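Local atomic coordinates of nucleoporin NUP145 (Chaetomium thermophilum, PDB entry 5HB6), a protein that serves as a component of the nuclear pore complex, probably both as scaffold and as docking partner for transport factors, and is represented here by its autopeptidase (S59) domain. Residues D11-R14 with A15-R18; Y68-A71 with A72-P75; R103-E106 with R107-E110. The protein carries 1 engineered substitution. All coordinates share one frame; numbering follows the deposited sequence.

All three contacts are local and lie near the surface of one autopeptidase domain, outside the body of its antiparallel sheet. Contacts 1 and 3 sit on opposite sides of the chain's centre, their own centres about 45 Å apart; contact 2, in the loop between strands 64-67 and 85-89, is about 25 Å from contact 1 and 35 Å from contact 3, centre to centre. Contact 1 follows the chain off a short helix, whereas contact 3 lies wholly within helix 102-113; in each an arginine holds a sulfate. Contact 2 has no sulfate in it; a turn, three bridging waters and a proline over a tyrosine face make it up. Among the touching residues, Ile13 of contact 1 is the buried one.

Contact 1 (D11-R14 with A15-R18); sequences DDIR and AMNR. With SO4 (sulfate ion), chain D.
Met16 folds back along the last turn of helix 10-14 and touches Asp12 and Ile13 over its whole length. Its CB lies 3.3 Å from Ile13 O. With CG beside the backbone N and anti to the carbonyl carbon (chi1 -67°), that atom comes to 3.4 Å from Asp12 O. The chain then runs out extended: SD passes 4.0 Å from Ile13 CA, and the methyl CE stops 4.1 Å from Ile13 CG1. A long, unbranched thioether suits this course, because it can follow the helix surface and still bring a methyl to Ile13, which is buried against Phe27, Leu45 and Leu50.

The backbone is leaving the helix here. Ala15 N still reaches back four residues to Asp11 O, but Met16 N bonds to Ile13 O, three residues back, at 3.0 Å and from well above the carbonyl plane (66°). A water joins Arg14 O to Met16 O, and Asn17 then serves as N-cap of helix 18-21.

Arg14 extends its side chain to a sulfate, probably from the crystallisation liquor, whose sulfur lies in plane at the guanidinium edge. NE gives a bond to O2 of the sulfate at 3.1 Å and NH2 one to O3 at 2.8 Å, while NH1 pairs with Asp11 OD1 in a salt bridge whose hydrogen bond is weak. Asp51 pairs with NH2, and Arg21 and Leu50 N also hold the sulfate.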
loop_
_atom_site.group_PDB
_atom_site.type_symbol
_atom_site.label_atom_id
_atom_site.label_comp_id
_atom_site.label_asym_id
_atom_site.label_seq_id
_atom_site.Cartn_x
_atom_site.Cartn_y
_atom_site.Cartn_z
ATOM N N ASP A 11 18.660 -4.752 0.170
ATOM C CA ASP A 11 20.112 -4.562 0.285
ATOM C C ASP A 11 20.470 -3.165 0.789
ATOM O O ASP A 11 21.394 -3.014 1.604
ATOM C CB ASP A 11 20.792 -4.844 -1.058
ATOM C CG ASP A 11 20.924 -6.341 -1.363
ATOM O OD1 ASP A 11 20.807 -7.178 -0.434
ATOM O OD2 ASP A 11 21.177 -6.682 -2.538
ATOM N N ASP A 12 19.748 -2.132 0.323
ATOM C CA ASP A 12 19.945 -0.778 0.828
ATOM C C ASP A 12 19.712 -0.744 2.332
ATOM O O ASP A 12 20.447 -0.096 3.080
ATOM C CB ASP A 12 18.913 0.196 0.221
ATOM C CG ASP A 12 19.114 0.537 -1.273
ATOM O OD1 ASP A 12 20.250 0.405 -1.802
ATOM O OD2 ASP A 12 18.076 1.008 -1.895
ATOM N N ILE A 13 18.644 -1.398 2.788
ATOM C CA ILE A 13 18.273 -1.336 4.198
ATOM C C ILE A 13 19.281 -2.101 5.047
ATOM O O ILE A 13 19.674 -1.654 6.136
ATOM C CB ILE A 13 16.839 -1.865 4.373
ATOM C CG1 ILE A 13 15.852 -0.941 3.644
ATOM C CG2 ILE A 13 16.480 -1.956 5.853
ATOM C CD1 ILE A 13 14.511 -1.584 3.391
ATOM N N ARG A 14 19.750 -3.241 4.544
ATOM C CA ARG A 14 20.756 -4.006 5.274
ATOM C C ARG A 14 22.053 -3.224 5.432
ATOM O O ARG A 14 22.814 -3.431 6.395
ATOM C CB ARG A 14 21.005 -5.318 4.535
ATOM C CG ARG A 14 19.896 -6.326 4.742
ATOM C CD ARG A 14 19.947 -7.459 3.727
ATOM N NE ARG A 14 18.778 -8.318 3.878
ATOM C CZ ARG A 14 18.159 -8.935 2.879
ATOM N NH1 ARG A 14 18.588 -8.813 1.631
ATOM N NH2 ARG A 14 17.100 -9.684 3.136
ATOM N N ALA A 15 22.336 -2.339 4.488
ATOM C CA ALA A 15 23.538 -1.525 4.542
ATOM C C ALA A 15 23.401 -0.300 5.435
ATOM O O ALA A 15 24.400 0.387 5.670
ATOM C CB ALA A 15 23.928 -1.102 3.132
ATOM N N MET A 16 22.212 -0.020 5.950
ATOM C CA MET A 16 22.029 1.100 6.855
ATOM C C MET A 16 22.617 0.763 8.219
ATOM O O MET A 16 22.707 -0.402 8.611
ATOM C CB MET A 16 20.538 1.397 7.022
ATOM C CG MET A 16 19.889 1.915 5.764
ATOM S SD MET A 16 18.142 2.179 6.029
ATOM C CE MET A 16 17.613 2.715 4.404
ATOM N N ASN A 17 22.972 1.807 8.969
ATOM C CA ASN A 17 23.425 1.597 10.337
ATOM C C ASN A 17 22.227 1.419 11.267
ATOM O O ASN A 17 21.064 1.427 10.846
ATOM C CB ASN A 17 24.403 2.693 10.781
ATOM C CG ASN A 17 23.779 4.081 10.818
ATOM O OD1 ASN A 17 22.590 4.250 11.089
ATOM N ND2 ASN A 17 24.594 5.088 10.545
ATOM N N ARG A 18 22.506 1.238 12.555
ATOM C CA ARG A 18 21.461 0.847 13.498
ATOM C C ARG A 18 20.463 1.965 13.755
ATOM O O ARG A 18 19.282 1.693 13.974
ATOM C CB ARG A 18 22.109 0.419 14.809
ATOM C CG ARG A 18 22.893 -0.854 14.689
ATOM C CD ARG A 18 23.769 -1.054 15.882
ATOM N NE ARG A 18 24.199 -2.440 15.973
ATOM C CZ ARG A 18 24.732 -2.982 17.061
ATOM N NH1 ARG A 18 24.929 -2.243 18.155
ATOM N NH2 ARG A 18 25.073 -4.264 17.052
HETATM S S SO4 D . 17.044 -9.296 7.107
HETATM O O1 SO4 D . 15.884 -8.541 7.588
HETATM O O2 SO4 D . 18.172 -8.379 6.951
HETATM O O3 SO4 D . 16.694 -9.955 5.848
HETATM O O4 SO4 D . 17.393 -10.325 8.080
HETATM O O HOH W 1 24.726 -2.194 8.382
#

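Contact 2 (Y68-A71 with A72-P75); sequences YPNA and AKKP
A type I beta turn at Asn70-Lys73, with an Asx turn built into its first half, reverses the chain in the loop between strands 64-67 and 85-89. Lys73 N closes the beta turn on Asn70 O at 2.9 Å. The side chain of Asn70 makes the second link: OD1 accepts from Ala72 N at 3.1 Å, the donor standing 52° out of the amide carbonyl plane. With CG anti to the backbone N (chi1 -178°), the amide lies alongside the turn, so asparagine suits the place by offering an acceptor on a short arm. Its ND2 rests 3.7 Å from Lys73 CG, and a water joins ND2 to Lys73 NZ. Small alanines fill the two corner positions.

The returning limb covers Tyr68. Pro75 CD sits over the centre of the ring, 3.4 Å from its centroid and 10° off the normal, a CH-pi contact; Pro75 CG comes 3.5 Å from Tyr68 CZ. The ring's far end is held as well, since Tyr68 OH is hydrogen-bonded to Leu81 N. A second water lies in plane at the tyrosine edge and bridges Asn70 N to Lys73 O. The aliphatic part of Lys74 crosses the root of the tyrosine, CG 3.5 Å from Tyr68 CB. In the conformer described, one of two, Lys74 NZ bonds to Val67 O and, weakly, to Tyr68 O, with a third water between NZ and Tyr68 O.

Proline hydrogens next to nitrogen are somewhat electron-poor and the tyrosine face is electron-rich, so the CH-pi contact is probably favoured by electrostatics as well as by dispersion, and it ties the limb after the turn to the one before it.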
loop_
_atom_site.group_PDB
_atom_site.type_symbol
_atom_site.label_atom_id
_atom_site.label_comp_id
_atom_site.label_asym_id
_atom_site.label_seq_id
_atom_site.Cartn_x
_atom_site.Cartn_y
_atom_site.Cartn_z
ATOM N N TYR A 68 0.073 -7.347 7.605
ATOM C CA TYR A 68 -0.074 -8.192 8.793
ATOM C C TYR A 68 -1.335 -9.040 8.712
ATOM O O TYR A 68 -2.330 -8.741 9.383
ATOM C CB TYR A 68 -0.071 -7.371 10.087
ATOM C CG TYR A 68 1.235 -6.650 10.362
ATOM C CD1 TYR A 68 2.400 -7.353 10.586
ATOM C CD2 TYR A 68 1.290 -5.267 10.382
ATOM C CE1 TYR A 68 3.584 -6.705 10.834
ATOM C CE2 TYR A 68 2.469 -4.607 10.616
ATOM C CZ TYR A 68 3.620 -5.319 10.833
ATOM O OH TYR A 68 4.802 -4.641 11.091
ATOM N N PRO A 69 -1.310 -10.136 7.946
ATOM C CA PRO A 69 -2.511 -10.968 7.793
ATOM C C PRO A 69 -2.827 -11.842 9.001
ATOM O O PRO A 69 -3.949 -12.351 9.082
ATOM C CB PRO A 69 -2.166 -11.842 6.574
ATOM C CG PRO A 69 -0.688 -11.998 6.669
ATOM C CD PRO A 69 -0.188 -10.648 7.139
ATOM N N ASN A 70 -1.890 -12.031 9.933
ATOM C CA ASN A 70 -2.104 -12.877 11.099
ATOM C C ASN A 70 -2.450 -11.977 12.272
ATOM O O ASN A 70 -1.591 -11.248 12.780
ATOM C CB ASN A 70 -0.863 -13.717 11.393
ATOM C CG ASN A 70 -1.047 -14.650 12.582
ATOM O OD1 ASN A 70 -2.087 -14.639 13.239
ATOM N ND2 ASN A 70 -0.044 -15.475 12.851
ATOM N N ALA A 71 -3.698 -12.064 12.725
ATOM C CA ALA A 71 -4.174 -11.148 13.752
ATOM C C ALA A 71 -3.444 -11.333 15.078
ATOM O O ALA A 71 -3.367 -10.391 15.874
ATOM C CB ALA A 71 -5.683 -11.315 13.928
ATOM N N ALA A 72 -2.897 -12.519 15.339
ATOM C CA ALA A 72 -2.157 -12.722 16.579
ATOM C C ALA A 72 -0.763 -12.109 16.531
ATOM O O ALA A 72 -0.158 -11.895 17.593
ATOM C CB ALA A 72 -2.055 -14.215 16.897
ATOM N N LYS A 73 -0.250 -11.830 15.329
ATOM C CA LYS A 73 1.097 -11.314 15.122
ATOM C C LYS A 73 1.024 -10.013 14.342
ATOM O O LYS A 73 1.626 -9.887 13.271
ATOM C CB LYS A 73 1.954 -12.327 14.356
ATOM C CG LYS A 73 2.270 -13.601 15.129
ATOM C CD LYS A 73 3.670 -14.145 14.782
ATOM C CE LYS A 73 3.614 -15.474 14.021
ATOM N NZ LYS A 73 4.646 -15.572 12.945
ATOM N N LYS A 74 0.280 -9.049 14.879
ATOM C CA LYS A 74 0.100 -7.740 14.261
ATOM C C LYS A 74 0.440 -6.717 15.336
ATOM O O LYS A 74 -0.209 -6.711 16.399
ATOM C CB LYS A 74 -1.359 -7.610 13.825
ATOM C CG LYS A 74 -1.690 -6.347 13.068
ATOM C CD LYS A 74 -3.172 -6.308 12.762
ATOM C CE LYS A 74 -3.510 -5.214 11.785
ATOM N NZ LYS A 74 -3.422 -5.683 10.372
ATOM N N PRO A 75 1.434 -5.850 15.131
ATOM C CA PRO A 75 1.826 -4.898 16.196
ATOM C C PRO A 75 0.794 -3.807 16.404
ATOM O O PRO A 75 -0.095 -3.607 15.565
ATOM C CB PRO A 75 3.138 -4.302 15.664
ATOM C CG PRO A 75 3.048 -4.447 14.210
ATOM C CD PRO A 75 2.316 -5.729 13.958
HETATM O O HOH W 2 -4.438 -7.116 8.258
HETATM O O HOH W 3 0.642 -10.741 10.548
HETATM O O HOH W 4 2.177 -15.466 11.153
#

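Contact 3 (R103-E106 with R107-E110); sequences RRLE and RHIE. With SO4 (sulfate ion), chain C.
Leu105 meets His108 and Ile109, one turn further along the same side of helix 102-113. Its CD1 lies 4.2 Å from His108 CD2, obliquely to the imidazole, while its CG is 4.4 Å from Ile109 CD1. With CG anti to the backbone N (chi1 176°), the leucine points outward from the helix, and its branch CD1 is the one beside His108. Ile109 packs close to the backbone too, CG1 being 3.5 Å from Leu105 O. Branched aliphatic residues suit this side, since Tyr123 of strand 119-124 touches both Leu105 and Ile109, and Pro94 and Pro125 also pack on Leu105.

Regular alpha-helical bonding sets these spacings: Arg107 N, His108 N, Ile109 N and Glu110 N each bond to the carbonyl four residues earlier, His108 N to Arg104 O being the shortest of the four at 2.8 Å. Side chains three and four residues apart are thereby brought to one face, and that face joins the helix to the edge strand of the large antiparallel sheet.

Further out, His108 is fixed by two neighbours of the fold. Its NE2 bonds to Ser92 O, and its ring meets Tyr123 edge-to-face. Arg104 turns at chi3 (69°) to bring its guanidinium edge to a sulfate, probably from the crystallisation liquor, with the sulfur in the plane of the group. NE donates to O2 of the sulfate at 2.9 Å, and NH1 to O4 with a nearly straight bond (169°). Arg95 N and Gly96 N also bond to the anion, adding backbone donors to the arginine's charge. At the Glu110 end, a water gives one hydrogen bond to Glu106 O and another, of 2.6 Å, to Glu110 OE1, an oxygen that also pairs with Lys113 NZ in a salt bridge.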
loop_
_atom_site.group_PDB
_atom_site.type_symbol
_atom_site.label_atom_id
_atom_site.label_comp_id
_atom_site.label_asym_id
_atom_site.label_seq_id
_atom_site.Cartn_x
_atom_site.Cartn_y
_atom_site.Cartn_z
ATOM N N ARG A 103 -21.221 10.675 -16.964
ATOM C CA ARG A 103 -21.841 10.884 -15.660
ATOM C C ARG A 103 -21.591 9.711 -14.717
ATOM O O ARG A 103 -21.349 9.912 -13.521
ATOM C CB ARG A 103 -23.340 11.123 -15.864
ATOM C CG ARG A 103 -23.652 12.349 -16.730
ATOM C CD ARG A 103 -24.284 11.989 -18.082
ATOM N NE ARG A 103 -23.308 11.526 -19.077
ATOM C CZ ARG A 103 -23.230 10.290 -19.574
ATOM N NH1 ARG A 103 -24.063 9.331 -19.177
ATOM N NH2 ARG A 103 -22.297 10.003 -20.480
ATOM N N ARG A 104 -21.642 8.478 -15.231
ATOM C CA ARG A 104 -21.392 7.323 -14.373
ATOM C C ARG A 104 -19.968 7.338 -13.846
ATOM O O ARG A 104 -19.717 6.964 -12.693
ATOM C CB ARG A 104 -21.650 6.012 -15.122
ATOM C CG ARG A 104 -23.109 5.796 -15.502
ATOM C CD ARG A 104 -23.417 4.313 -15.704
ATOM N NE ARG A 104 -23.374 3.580 -14.441
ATOM C CZ ARG A 104 -24.413 3.377 -13.631
ATOM N NH1 ARG A 104 -24.243 2.701 -12.505
ATOM N NH2 ARG A 104 -25.624 3.832 -13.934
ATOM N N LEU A 105 -19.020 7.740 -14.686
ATOM C CA LEU A 105 -17.643 7.828 -14.227
ATOM C C LEU A 105 -17.504 8.881 -13.139
ATOM O O LEU A 105 -16.787 8.676 -12.157
ATOM C CB LEU A 105 -16.738 8.132 -15.408
ATOM C CG LEU A 105 -15.275 8.340 -15.043
ATOM C CD1 LEU A 105 -14.689 7.139 -14.298
ATOM C CD2 LEU A 105 -14.507 8.597 -16.314
ATOM N N GLU A 106 -18.235 9.991 -13.262
ATOM C CA GLU A 106 -18.247 10.980 -12.189
ATOM C C GLU A 106 -18.783 10.387 -10.891
ATOM O O GLU A 106 -18.211 10.616 -9.823
ATOM C CB GLU A 106 -19.082 12.191 -12.602
ATOM C CG GLU A 106 -18.536 12.962 -13.791
ATOM C CD GLU A 106 -19.415 14.154 -14.176
ATOM O OE1 GLU A 106 -20.515 14.312 -13.592
ATOM O OE2 GLU A 106 -19.009 14.941 -15.065
ATOM N N ARG A 107 -19.875 9.610 -10.956
ATOM C CA ARG A 107 -20.438 9.035 -9.735
ATOM C C ARG A 107 -19.510 7.978 -9.145
ATOM O O ARG A 107 -19.454 7.806 -7.923
ATOM C CB ARG A 107 -21.826 8.441 -9.988
ATOM C CG ARG A 107 -22.355 7.652 -8.786
ATOM C CD ARG A 107 -23.835 7.836 -8.538
ATOM N NE ARG A 107 -24.221 7.210 -7.273
ATOM C CZ ARG A 107 -24.257 7.830 -6.093
ATOM N NH1 ARG A 107 -24.630 7.160 -5.010
ATOM N NH2 ARG A 107 -23.934 9.114 -5.983
ATOM N N HIS A 108 -18.827 7.223 -10.008
ATOM C CA HIS A 108 -17.835 6.251 -9.549
ATOM C C HIS A 108 -16.790 6.930 -8.684
ATOM O O HIS A 108 -16.451 6.458 -7.587
ATOM C CB HIS A 108 -17.156 5.627 -10.764
ATOM C CG HIS A 108 -15.966 4.780 -10.440
ATOM N ND1 HIS A 108 -16.067 3.593 -9.744
ATOM C CD2 HIS A 108 -14.658 4.921 -10.759
ATOM C CE1 HIS A 108 -14.866 3.057 -9.623
ATOM N NE2 HIS A 108 -13.991 3.839 -10.232
ATOM N N ILE A 109 -16.288 8.069 -9.153
ATOM C CA ILE A 109 -15.283 8.797 -8.387
ATOM C C ILE A 109 -15.858 9.248 -7.052
ATOM O O ILE A 109 -15.213 9.132 -6.009
ATOM C CB ILE A 109 -14.724 9.969 -9.214
ATOM C CG1 ILE A 109 -13.870 9.413 -10.354
ATOM C CG2 ILE A 109 -13.868 10.890 -8.344
ATOM C CD1 ILE A 109 -13.663 10.396 -11.474
ATOM N N GLU A 110 -17.094 9.739 -7.057
ATOM C CA GLU A 110 -17.719 10.144 -5.805
ATOM C C GLU A 110 -17.901 8.962 -4.854
ATOM O O GLU A 110 -17.707 9.098 -3.640
ATOM C CB GLU A 110 -19.043 10.841 -6.109
ATOM C CG GLU A 110 -18.869 12.203 -6.823
ATOM C CD GLU A 110 -17.818 13.102 -6.150
ATOM O OE1 GLU A 110 -16.722 13.327 -6.736
ATOM O OE2 GLU A 110 -18.075 13.569 -5.016
HETATM S S SO4 C . -20.509 1.887 -12.653
HETATM O O1 SO4 C . -19.405 1.931 -11.690
HETATM O O2 SO4 C . -20.819 3.225 -13.183
HETATM O O3 SO4 C . -20.257 0.906 -13.742
HETATM O O4 SO4 C . -21.755 1.396 -12.015
HETATM O O HOH W 5 -16.725 13.215 -9.360
#